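Local coordinates for soluble lytic murein transglycosylase (PDB 5OHU), which cleaves peptidoglycan as a lytic transglycosylase, in both exolytic and endolytic modes of cell-wall turnover, at residues E311-R319 with V597-R608. Residues are numbered along the deposited sequence; the frame is centred on the assembly and turned at random. Where two conformers were deposited one is given.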
loop_
_atom_site.group_PDB
_atom_site.type_symbol
_atom_site.label_atom_id
_atom_site.label_comp_id
_atom_site.label_asym_id
_atom_site.label_seq_id
_atom_site.Cartn_x
_atom_site.Cartn_y
_atom_site.Cartn_z
ATOM N N GLU A 311 14.110 -4.839 -12.839
ATOM C CA GLU A 311 14.712 -4.876 -11.515
ATOM C C GLU A 311 14.991 -6.310 -11.080
ATOM O O GLU A 311 16.009 -6.578 -10.435
ATOM C CB GLU A 311 13.797 -4.174 -10.501
ATOM C CG GLU A 311 13.675 -2.666 -10.682
ATOM C CD GLU A 311 13.116 -1.950 -9.445
ATOM O OE1 GLU A 311 11.990 -2.297 -9.017
ATOM O OE2 GLU A 311 13.786 -1.027 -8.912
ATOM N N TRP A 312 14.100 -7.245 -11.416
ATOM C CA TRP A 312 14.327 -8.617 -10.976
ATOM C C TRP A 312 15.344 -9.313 -11.853
ATOM O O TRP A 312 16.065 -10.192 -11.383
ATOM C CB TRP A 312 13.009 -9.381 -10.894
ATOM C CG TRP A 312 12.563 -9.230 -9.526
ATOM C CD1 TRP A 312 11.640 -8.341 -9.047
ATOM C CD2 TRP A 312 13.096 -9.910 -8.394
ATOM N NE1 TRP A 312 11.551 -8.449 -7.677
ATOM C CE2 TRP A 312 12.440 -9.400 -7.252
ATOM C CE3 TRP A 312 14.071 -10.906 -8.233
ATOM C CZ2 TRP A 312 12.698 -9.875 -5.970
ATOM C CZ3 TRP A 312 14.345 -11.369 -6.945
ATOM C CH2 TRP A 312 13.651 -10.856 -5.834
ATOM N N ARG A 313 15.451 -8.902 -13.106
ATOM C CA ARG A 313 16.568 -9.332 -13.937
ATOM C C ARG A 313 17.895 -8.889 -13.331
ATOM O O ARG A 313 18.851 -9.670 -13.243
ATOM C CB ARG A 313 16.403 -8.769 -15.353
ATOM C CG ARG A 313 17.158 -9.552 -16.404
ATOM C CD ARG A 313 17.339 -8.799 -17.725
ATOM N NE ARG A 313 16.075 -8.455 -18.352
ATOM C CZ ARG A 313 15.968 -7.887 -19.550
ATOM N NH1 ARG A 313 14.767 -7.613 -20.037
ATOM N NH2 ARG A 313 17.052 -7.608 -20.262
ATOM N N THR A 314 17.966 -7.628 -12.868
ATOM C CA THR A 314 19.205 -7.141 -12.254
ATOM C C THR A 314 19.444 -7.788 -10.893
ATOM O O THR A 314 20.577 -8.172 -10.574
ATOM C CB THR A 314 19.198 -5.613 -12.100
ATOM O OG1 THR A 314 18.706 -4.989 -13.301
ATOM C CG2 THR A 314 20.627 -5.106 -11.839
ATOM N N ARG A 315 18.388 -7.925 -10.084
ATOM C CA ARG A 315 18.522 -8.576 -8.784
ATOM C C ARG A 315 19.037 -10.002 -8.938
ATOM O O ARG A 315 19.920 -10.443 -8.191
ATOM C CB ARG A 315 17.177 -8.566 -8.052
ATOM C CG ARG A 315 16.836 -7.213 -7.440
ATOM C CD ARG A 315 15.403 -7.114 -6.906
ATOM N NE ARG A 315 15.249 -5.806 -6.282
ATOM C CZ ARG A 315 14.156 -5.056 -6.317
ATOM N NH1 ARG A 315 13.064 -5.483 -6.937
ATOM N NH2 ARG A 315 14.161 -3.871 -5.723
ATOM N N LEU A 316 18.507 -10.727 -9.920
ATOM C CA LEU A 316 18.907 -12.107 -10.120
ATOM C C LEU A 316 20.378 -12.188 -10.516
ATOM O O LEU A 316 21.114 -13.042 -10.014
ATOM C CB LEU A 316 18.008 -12.752 -11.177
ATOM C CG LEU A 316 18.273 -14.207 -11.584
ATOM C CD1 LEU A 316 18.324 -15.123 -10.370
ATOM C CD2 LEU A 316 17.202 -14.696 -12.534
ATOM N N LEU A 317 20.833 -11.287 -11.391
ATOM C CA LEU A 317 22.252 -11.267 -11.733
ATOM C C LEU A 317 23.102 -11.024 -10.495
ATOM O O LEU A 317 24.164 -11.629 -10.333
ATOM C CB LEU A 317 22.526 -10.203 -12.802
ATOM C CG LEU A 317 21.950 -10.537 -14.183
ATOM C CD1 LEU A 317 21.900 -9.305 -15.075
ATOM C CD2 LEU A 317 22.786 -11.664 -14.831
ATOM N N LEU A 318 22.643 -10.141 -9.609
ATOM C CA LEU A 318 23.379 -9.882 -8.376
ATOM C C LEU A 318 23.383 -11.113 -7.478
ATOM O O LEU A 318 24.412 -11.460 -6.895
ATOM C CB LEU A 318 22.768 -8.687 -7.636
ATOM C CG LEU A 318 22.853 -7.298 -8.293
ATOM C CD1 LEU A 318 21.979 -6.355 -7.498
ATOM C CD2 LEU A 318 24.272 -6.750 -8.364
ATOM N N ARG A 319 22.241 -11.789 -7.355
ATOM C CA ARG A 319 22.223 -13.008 -6.554
ATOM C C ARG A 319 23.164 -14.057 -7.133
ATOM O O ARG A 319 23.742 -14.855 -6.391
ATOM C CB ARG A 319 20.808 -13.572 -6.460
ATOM C CG ARG A 319 20.661 -14.715 -5.447
ATOM C CD ARG A 319 20.435 -14.216 -4.030
ATOM N NE ARG A 319 20.071 -15.331 -3.154
ATOM C CZ ARG A 319 19.446 -15.211 -1.985
ATOM N NH1 ARG A 319 19.083 -14.020 -1.530
ATOM N NH2 ARG A 319 19.181 -16.286 -1.271
ATOM N N VAL A 597 23.357 -7.572 -1.006
ATOM C CA VAL A 597 22.747 -8.432 -2.014
ATOM C C VAL A 597 21.538 -9.167 -1.433
ATOM O O VAL A 597 20.476 -9.256 -2.065
ATOM C CB VAL A 597 23.783 -9.423 -2.583
ATOM C CG1 VAL A 597 23.081 -10.461 -3.505
ATOM C CG2 VAL A 597 24.877 -8.700 -3.349
ATOM N N TRP A 598 21.688 -9.727 -0.232
ATOM C CA TRP A 598 20.580 -10.473 0.365
ATOM C C TRP A 598 19.354 -9.593 0.532
ATOM O O TRP A 598 18.240 -10.000 0.186
ATOM C CB TRP A 598 20.975 -11.069 1.716
ATOM C CG TRP A 598 19.880 -11.986 2.230
ATOM C CD1 TRP A 598 19.672 -13.295 1.873
ATOM C CD2 TRP A 598 18.828 -11.655 3.157
ATOM N NE1 TRP A 598 18.565 -13.797 2.531
ATOM C CE2 TRP A 598 18.041 -12.813 3.331
ATOM C CE3 TRP A 598 18.498 -10.503 3.879
ATOM C CZ2 TRP A 598 16.942 -12.845 4.180
ATOM C CZ3 TRP A 598 17.399 -10.537 4.724
ATOM C CH2 TRP A 598 16.633 -11.700 4.861
ATOM N N ILE A 599 19.540 -8.375 1.050
ATOM C CA ILE A 599 18.412 -7.466 1.230
ATOM C C ILE A 599 17.785 -7.140 -0.110
ATOM O O ILE A 599 16.558 -7.173 -0.268
ATOM C CB ILE A 599 18.850 -6.182 1.957
ATOM C CG1 ILE A 599 19.084 -6.460 3.443
ATOM C CG2 ILE A 599 17.745 -5.143 1.858
ATOM C CD1 ILE A 599 20.137 -5.544 4.047
ATOM N N GLU A 600 18.624 -6.817 -1.096
ATOM C CA GLU A 600 18.122 -6.407 -2.398
ATOM C C GLU A 600 17.314 -7.512 -3.065
ATOM O O GLU A 600 16.403 -7.224 -3.854
ATOM C CB GLU A 600 19.277 -6.009 -3.315
ATOM C CG GLU A 600 18.806 -5.223 -4.514
ATOM C CD GLU A 600 18.003 -4.008 -4.099
ATOM O OE1 GLU A 600 18.552 -3.196 -3.291
ATOM O OE2 GLU A 600 16.819 -3.905 -4.527
ATOM N N THR A 601 17.627 -8.778 -2.770
ATOM C CA THR A 601 16.988 -9.898 -3.448
ATOM C C THR A 601 15.942 -10.573 -2.579
ATOM O O THR A 601 15.535 -11.698 -2.876
ATOM C CB THR A 601 18.021 -10.926 -3.926
ATOM O OG1 THR A 601 18.735 -11.464 -2.804
ATOM C CG2 THR A 601 19.031 -10.284 -4.905
ATOM N N ILE A 602 15.490 -9.906 -1.522
ATOM C CA ILE A 602 14.325 -10.403 -0.775
ATOM C C ILE A 602 13.118 -10.470 -1.718
ATOM O O ILE A 602 12.813 -9.485 -2.415
ATOM C CB ILE A 602 14.036 -9.481 0.427
ATOM C CG1 ILE A 602 15.028 -9.746 1.564
ATOM C CG2 ILE A 602 12.601 -9.667 0.955
ATOM C CD1 ILE A 602 14.950 -8.672 2.621
ATOM N N PRO A 603 12.408 -11.590 -1.801
ATOM C CA PRO A 603 11.312 -11.687 -2.781
ATOM C C PRO A 603 10.139 -10.753 -2.522
ATOM O O PRO A 603 9.503 -10.318 -3.488
ATOM C CB PRO A 603 10.885 -13.163 -2.680
ATOM C CG PRO A 603 12.027 -13.855 -1.980
ATOM C CD PRO A 603 12.588 -12.829 -1.049
ATOM N N PHE A 604 9.809 -10.450 -1.260
ATOM C CA PHE A 604 8.653 -9.608 -0.943
ATOM C C PHE A 604 9.070 -8.141 -0.932
ATOM O O PHE A 604 9.908 -7.751 -0.115
ATOM C CB PHE A 604 8.052 -9.961 0.420
ATOM C CG PHE A 604 7.522 -11.367 0.526
ATOM C CD1 PHE A 604 7.444 -12.197 -0.584
ATOM C CD2 PHE A 604 7.082 -11.852 1.764
ATOM C CE1 PHE A 604 6.949 -13.496 -0.465
ATOM C CE2 PHE A 604 6.581 -13.142 1.897
ATOM C CZ PHE A 604 6.510 -13.971 0.782
ATOM N N ASP A 605 8.460 -7.331 -1.811
ATOM C CA ASP A 605 8.701 -5.890 -1.804
ATOM C C ASP A 605 8.498 -5.304 -0.420
ATOM O O ASP A 605 9.247 -4.412 0.002
ATOM C CB ASP A 605 7.759 -5.156 -2.764
ATOM C CG ASP A 605 8.135 -5.317 -4.225
ATOM O OD1 ASP A 605 9.284 -5.682 -4.535
ATOM O OD2 ASP A 605 7.265 -5.031 -5.075
ATOM N N GLU A 606 7.452 -5.754 0.280
ATOM C CA GLU A 606 7.153 -5.194 1.590
ATOM C C GLU A 606 8.286 -5.470 2.558
ATOM O O GLU A 606 8.698 -4.589 3.322
ATOM C CB GLU A 606 5.849 -5.762 2.153
ATOM C CG GLU A 606 5.811 -5.639 3.681
ATOM C CD GLU A 606 4.457 -5.912 4.299
ATOM O OE1 GLU A 606 3.501 -6.254 3.571
ATOM O OE2 GLU A 606 4.355 -5.784 5.538
ATOM N N THR A 607 8.793 -6.702 2.553
ATOM C CA THR A 607 9.798 -7.051 3.543
ATOM C C THR A 607 11.124 -6.364 3.237
ATOM O O THR A 607 11.830 -5.926 4.157
ATOM C CB THR A 607 9.952 -8.560 3.607
ATOM O OG1 THR A 607 8.677 -9.139 3.889
ATOM C CG2 THR A 607 10.916 -8.931 4.705
ATOM N N ARG A 608 11.457 -6.221 1.953
ATOM C CA ARG A 608 12.690 -5.517 1.595
ATOM C C ARG A 608 12.662 -4.086 2.118
ATOM O O ARG A 608 13.620 -3.624 2.756
ATOM C CB ARG A 608 12.909 -5.529 0.081
ATOM C CG ARG A 608 14.097 -4.606 -0.333
ATOM C CD ARG A 608 14.178 -4.334 -1.830
ATOM N NE ARG A 608 14.075 -5.578 -2.580
ATOM C CZ ARG A 608 13.026 -5.948 -3.309
ATOM N NH1 ARG A 608 11.959 -5.145 -3.449
ATOM N NH2 ARG A 608 13.067 -7.123 -3.920
HETATM O O HOH W 1 9.751 -6.070 -7.329
HETATM O O HOH W 2 10.113 -8.187 -4.990
HETATM O O HOH W 3 17.092 -12.694 -0.159
#
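With CG of R315 set opposite its carbonyl carbon (chi1 -77°) and the chain extended as far as NE, the guanidinium of R315 is carried off helix 307-319 to meet that of R608, whose chain bends at chi3 (-49°) and arrives from the opposite direction. The two planar cations stack face to face, 3.3 Å between centres and 6° from parallel, a pairing of like charges probably made tolerable by the nearby carboxylates of E600 and D605. E600 OE2 alone takes two bonds from R315, NE coming to its anti lone pair and NH2 nearly along its C-O axis (NH2 to OE2 2.9 Å), in a carboxylate plane nearly continuous with the guanidinium. The other oxygen, OE1, is held by Y375 and W346, which probably helps fix the carboxylate in this orientation. D605 serves the second cation, R608 NH1 lying 2.9 Å from D605 OD1, while R608 NE hydrogen-bonds to E600 O (3.1 Å) from above the carbonyl plane. W312 packs alongside: CD of R315 stands 3.7 Å above the plane of the W312 indole, over its centre, and the ring edge meets the carbonyl oxygens of T601 and I602. Two waters link W312 NE1, through weak bonds, to D605 OD1. One helical turn beyond R315, R319 NH1 donates in its own plane to T601 OG1 (2.9 Å), a hydroxyl that also bonds V597 O; R319 NH2 reaches the carbonyl of W586. The methyl of T601 rests against R315 O, and V597 CG1 against L318 O. The ensemble exemplifies a buried salt-bridge network organised around stacked arginines, here joining a helix of the largely helical chain, consistent with the ring of helices known from Slt70-like enzymes, to the turn between helices 595-600 and 605-624 near the C-terminal end.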